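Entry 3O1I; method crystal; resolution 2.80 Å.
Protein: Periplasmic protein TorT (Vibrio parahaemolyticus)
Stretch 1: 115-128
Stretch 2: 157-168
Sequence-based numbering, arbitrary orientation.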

# COMPACT_ATOMS: atom_id res chain seq x y z
N TRP D 115 25.81 -21.76 -17.06
CA TRP D 115 24.79 -21.22 -17.95
C TRP D 115 25.25 -20.96 -19.37
O TRP D 115 24.41 -20.79 -20.27
CB TRP D 115 24.17 -19.98 -17.31
CG TRP D 115 23.29 -20.38 -16.18
CD1 TRP D 115 23.69 -20.87 -14.98
CD2 TRP D 115 21.87 -20.49 -16.21
NE1 TRP D 115 22.61 -21.31 -14.26
CE2 TRP D 115 21.48 -21.08 -14.99
CE3 TRP D 115 20.89 -20.15 -17.15
CZ2 TRP D 115 20.14 -21.35 -14.69
CZ3 TRP D 115 19.56 -20.42 -16.85
CH2 TRP D 115 19.20 -21.01 -15.62
N TYR D 116 26.56 -20.93 -19.58
CA TYR D 116 27.14 -20.72 -20.90
C TYR D 116 26.47 -21.67 -21.89
O TYR D 116 26.15 -21.30 -23.01
CB TYR D 116 28.64 -21.03 -20.87
CG TYR D 116 29.34 -20.98 -22.21
CD1 TYR D 116 30.01 -19.83 -22.62
CD2 TYR D 116 29.36 -22.10 -23.06
CE1 TYR D 116 30.67 -19.79 -23.84
CE2 TYR D 116 30.02 -22.06 -24.28
CZ TYR D 116 30.67 -20.90 -24.66
OH TYR D 116 31.34 -20.84 -25.85
N TRP D 117 26.28 -22.91 -21.45
CA TRP D 117 25.66 -23.94 -22.27
C TRP D 117 24.14 -23.85 -22.33
O TRP D 117 23.48 -24.72 -22.89
CB TRP D 117 26.11 -25.34 -21.79
CG TRP D 117 27.60 -25.51 -21.88
CD1 TRP D 117 28.52 -25.29 -20.88
CD2 TRP D 117 28.36 -25.77 -23.06
NE1 TRP D 117 29.80 -25.39 -21.38
CE2 TRP D 117 29.73 -25.68 -22.72
CE3 TRP D 117 28.01 -26.07 -24.39
CZ2 TRP D 117 30.75 -25.88 -23.65
CZ3 TRP D 117 29.02 -26.26 -25.31
CH2 TRP D 117 30.37 -26.16 -24.94
N MET D 118 23.59 -22.81 -21.72
CA MET D 118 22.15 -22.59 -21.76
C MET D 118 21.94 -21.59 -22.90
O MET D 118 21.03 -21.72 -23.72
CB MET D 118 21.66 -22.02 -20.44
CG MET D 118 21.79 -22.96 -19.26
SD MET D 118 20.47 -24.19 -19.21
CE MET D 118 19.01 -23.16 -19.06
N GLY D 119 22.82 -20.60 -22.95
CA GLY D 119 22.76 -19.61 -24.01
C GLY D 119 23.18 -20.28 -25.30
O GLY D 119 22.64 -20.01 -26.37
N TYR D 120 24.16 -21.17 -25.19
CA TYR D 120 24.65 -21.90 -26.35
C TYR D 120 23.51 -22.76 -26.89
O TYR D 120 23.18 -22.71 -28.07
CB TYR D 120 25.83 -22.80 -25.98
CG TYR D 120 26.59 -23.30 -27.19
CD1 TYR D 120 27.65 -22.57 -27.72
CD2 TYR D 120 26.21 -24.49 -27.83
CE1 TYR D 120 28.32 -23.00 -28.86
CE2 TYR D 120 26.87 -24.93 -28.98
CZ TYR D 120 27.93 -24.18 -29.48
OH TYR D 120 28.58 -24.60 -30.62
N GLU D 121 22.92 -23.56 -26.01
CA GLU D 121 21.82 -24.40 -26.44
C GLU D 121 20.73 -23.61 -27.14
O GLU D 121 20.05 -24.12 -28.03
CB GLU D 121 21.22 -25.14 -25.24
CG GLU D 121 21.61 -26.61 -25.16
CD GLU D 121 21.12 -27.42 -26.36
OE1 GLU D 121 19.90 -27.40 -26.64
OE2 GLU D 121 21.96 -28.08 -27.01
N ALA D 122 20.57 -22.34 -26.75
CA ALA D 122 19.54 -21.49 -27.34
C ALA D 122 19.95 -20.94 -28.70
O ALA D 122 19.15 -20.92 -29.64
CB ALA D 122 19.23 -20.35 -26.40
N GLY D 123 21.20 -20.49 -28.80
CA GLY D 123 21.70 -19.96 -30.05
C GLY D 123 21.86 -21.07 -31.08
O GLY D 123 21.66 -20.86 -32.28
N LYS D 124 22.22 -22.26 -30.60
CA LYS D 124 22.40 -23.42 -31.47
C LYS D 124 21.08 -23.75 -32.15
O LYS D 124 21.06 -24.15 -33.31
CB LYS D 124 22.89 -24.62 -30.64
CG LYS D 124 23.81 -25.59 -31.38
CD LYS D 124 24.39 -26.67 -30.46
CE LYS D 124 23.32 -27.61 -29.91
NZ LYS D 124 23.88 -28.70 -29.05
N TYR D 125 19.97 -23.59 -31.43
CA TYR D 125 18.66 -23.88 -32.01
C TYR D 125 18.32 -22.93 -33.14
O TYR D 125 17.68 -23.31 -34.12
CB TYR D 125 17.56 -23.78 -30.95
CG TYR D 125 16.15 -23.79 -31.53
CD1 TYR D 125 15.34 -24.91 -31.41
CD2 TYR D 125 15.63 -22.66 -32.17
CE1 TYR D 125 14.04 -24.91 -31.92
CE2 TYR D 125 14.33 -22.65 -32.68
CZ TYR D 125 13.54 -23.78 -32.55
OH TYR D 125 12.24 -23.77 -33.01
N LEU D 126 18.73 -21.68 -33.01
CA LEU D 126 18.43 -20.71 -34.04
C LEU D 126 19.44 -20.73 -35.18
O LEU D 126 19.08 -20.42 -36.32
CB LEU D 126 18.33 -19.31 -33.43
CG LEU D 126 17.16 -19.14 -32.46
CD1 LEU D 126 17.27 -17.79 -31.80
CD2 LEU D 126 15.83 -19.28 -33.18
N ALA D 127 20.68 -21.10 -34.89
CA ALA D 127 21.71 -21.16 -35.92
C ALA D 127 21.44 -22.37 -36.81
O ALA D 127 21.93 -22.46 -37.94
CB ALA D 127 23.08 -21.27 -35.28
N GLU D 128 20.64 -23.30 -36.29
CA GLU D 128 20.29 -24.53 -36.97
C GLU D 128 18.97 -24.34 -37.70
O GLU D 128 18.58 -25.16 -38.53
CB GLU D 128 20.17 -25.66 -35.95
CG GLU D 128 19.73 -27.01 -36.50
CD GLU D 128 19.67 -28.10 -35.43
OE1 GLU D 128 18.99 -27.88 -34.40
OE2 GLU D 128 20.29 -29.17 -35.63
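Stretch 2 157-168: GFYEAIKNSDIH

Two helices can approach within touching distance of their backbones when small residues line the seam, and the pairing of these two stretches of TorT is a compact example. Stretch 1 is helical through most of its length; stretch 2 enters already helical at Gly-157 and, after a loop, begins a strand at Ile-167. The two helices run in the same general direction, their axes crossing at -29° and approaching to 6.5 Å.

Glycine makes this closeness possible. The CA atoms of Gly-119 and Phe-158 lie 3.9 Å apart, those of Tyr-116 and Gly-157 4.2 Å. A CB on Gly-119 would fall 2.8 Å from Phe-158 N, and one on Gly-157 only 2.0 Å from Tyr-116 O. With side chains absent here, backbone meets backbone through CA-H...O contacts: Gly-157 CA to Tyr-116 O at 3.2 Å, Phe-158 CA to Gly-119 O at 3.1 Å, and Tyr-120 CA to Gly-157 O at 3.4 Å. No conventional hydrogen bond joins the stretches.

The larger side chains flank this seam, and their rotamers suit that role. Tyr-116 and Tyr-120 both leave their helix sideways in the t rotamer, and both side chains end nearer to stretch 2 than they start. The ring of Tyr-116 lays a face against Gly-157, whose CA is 3.6 Å from the ring centroid; that of Tyr-120 receives the methyl of Ala-161, CB lying 3.4 Å from the centroid and 12° off the normal. Glu-160 CB lies at the edge of this second ring, 3.9 Å from Tyr-120 CE1, while the end of the glutamate, m at chi1 and chi2, leads away. Phe-158, also t, brings CE1 to 3.6 Å from Gly-123 CA; a CB on Gly-123 would fall 2.8 Å from Phe-158 O.

Farther along, the contact becomes more aliphatic. Ile-162, m at both chi angles, starts sideways but brings its end nearer, so that CD1 lies 3.9 Å from Leu-126 CB. Ile-167, m then t, points toward stretch 1 and extends CD1 to 3.4 Å from the same Leu-126 CB, carrying the packing beyond the second helix. Ala-127 CB approaches Ala-161 O at 3.2 Å and Ser-165 OG at 3.8 Å; that serine, in the p rotamer, turns its hydroxyl back to donate to Ile-162 O at 2.6 Å. The CA-to-CB bond of Lys-124 points away, though its CB still lies 4.1 Å from Ala-161 CB; NZ forms a salt bridge with Glu-121 OE2 at 2.9 Å within stretch 1.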

# COMPACT_ATOMS: atom_id res chain seq x y z
N GLY D 157 27.84 -17.44 -24.23
CA GLY D 157 27.35 -18.76 -24.56
C GLY D 157 26.47 -18.64 -25.79
O GLY D 157 26.74 -19.27 -26.81
N PHE D 158 25.44 -17.80 -25.71
CA PHE D 158 24.53 -17.57 -26.83
C PHE D 158 25.30 -17.06 -28.04
O PHE D 158 25.12 -17.54 -29.15
CB PHE D 158 23.47 -16.53 -26.48
CG PHE D 158 22.58 -16.16 -27.63
CD1 PHE D 158 21.45 -16.93 -27.93
CD2 PHE D 158 22.89 -15.08 -28.45
CE1 PHE D 158 20.65 -16.62 -29.02
CE2 PHE D 158 22.10 -14.77 -29.55
CZ PHE D 158 20.97 -15.54 -29.84
N TYR D 159 26.16 -16.08 -27.81
CA TYR D 159 26.95 -15.49 -28.88
C TYR D 159 27.70 -16.52 -29.72
O TYR D 159 27.62 -16.49 -30.94
CB TYR D 159 27.92 -14.45 -28.31
CG TYR D 159 27.42 -13.03 -28.48
CD1 TYR D 159 26.24 -12.61 -27.86
CD2 TYR D 159 28.09 -12.12 -29.30
CE1 TYR D 159 25.74 -11.31 -28.05
CE2 TYR D 159 27.60 -10.82 -29.49
CZ TYR D 159 26.43 -10.42 -28.87
OH TYR D 159 25.95 -9.15 -29.07
N GLU D 160 28.43 -17.43 -29.07
CA GLU D 160 29.19 -18.44 -29.78
C GLU D 160 28.34 -19.27 -30.72
O GLU D 160 28.56 -19.29 -31.93
CB GLU D 160 29.89 -19.39 -28.80
CG GLU D 160 30.98 -18.74 -27.94
CD GLU D 160 32.02 -17.97 -28.75
OE1 GLU D 160 32.30 -18.37 -29.90
OE2 GLU D 160 32.56 -16.98 -28.22
N ALA D 161 27.35 -19.96 -30.16
CA ALA D 161 26.46 -20.80 -30.94
C ALA D 161 25.76 -20.07 -32.09
O ALA D 161 25.21 -20.71 -32.98
CB ALA D 161 25.42 -21.42 -30.03
N ILE D 162 25.79 -18.74 -32.08
CA ILE D 162 25.11 -17.95 -33.11
C ILE D 162 26.03 -17.23 -34.09
O ILE D 162 25.58 -16.80 -35.15
CB ILE D 162 24.18 -16.88 -32.44
CG1 ILE D 162 23.01 -17.55 -31.72
CG2 ILE D 162 23.65 -15.89 -33.47
CD1 ILE D 162 21.95 -18.10 -32.64
N LYS D 163 27.31 -17.12 -33.77
CA LYS D 163 28.22 -16.36 -34.63
C LYS D 163 28.33 -16.70 -36.11
O LYS D 163 28.12 -15.82 -36.95
CB LYS D 163 29.62 -16.28 -34.01
CG LYS D 163 30.52 -17.47 -34.18
CD LYS D 163 31.91 -17.09 -33.70
CE LYS D 163 32.92 -18.19 -33.90
NZ LYS D 163 34.25 -17.75 -33.41
N ASN D 164 28.67 -17.94 -36.44
CA ASN D 164 28.81 -18.28 -37.85
C ASN D 164 27.50 -18.78 -38.46
O ASN D 164 27.33 -19.96 -38.74
CB ASN D 164 29.92 -19.32 -38.04
CG ASN D 164 31.29 -18.79 -37.63
OD1 ASN D 164 31.71 -17.71 -38.05
ND2 ASN D 164 32.01 -19.56 -36.81
N SER D 165 26.58 -17.84 -38.66
CA SER D 165 25.29 -18.15 -39.24
C SER D 165 24.63 -16.84 -39.68
O SER D 165 25.22 -15.77 -39.51
CB SER D 165 24.40 -18.88 -38.23
OG SER D 165 24.31 -18.16 -37.02
N ASP D 166 23.43 -16.92 -40.23
CA ASP D 166 22.74 -15.73 -40.70
C ASP D 166 21.70 -15.20 -39.71
O ASP D 166 20.52 -15.03 -40.04
CB ASP D 166 22.11 -16.00 -42.07
CG ASP D 166 22.87 -15.30 -43.20
OD1 ASP D 166 24.11 -15.15 -43.09
OD2 ASP D 166 22.23 -14.92 -44.21
N ILE D 167 22.16 -14.93 -38.50
CA ILE D 167 21.32 -14.41 -37.44
C ILE D 167 21.94 -13.11 -36.95
O ILE D 167 23.09 -13.10 -36.49
CB ILE D 167 21.21 -15.42 -36.28
CG1 ILE D 167 20.28 -16.55 -36.71
CG2 ILE D 167 20.71 -14.74 -35.02
CD1 ILE D 167 20.17 -17.65 -35.72
N HIS D 168 21.20 -12.01 -37.07
CA HIS D 168 21.67 -10.70 -36.65
C HIS D 168 20.93 -10.27 -35.39
O HIS D 168 19.76 -10.61 -35.21
CB HIS D 168 21.42 -9.67 -37.75
CG HIS D 168 22.01 -8.32 -37.47
ND1 HIS D 168 23.36 -8.06 -37.60
CD2 HIS D 168 21.45 -7.16 -37.05
CE1 HIS D 168 23.60 -6.80 -37.28
NE2 HIS D 168 22.45 -6.23 -36.94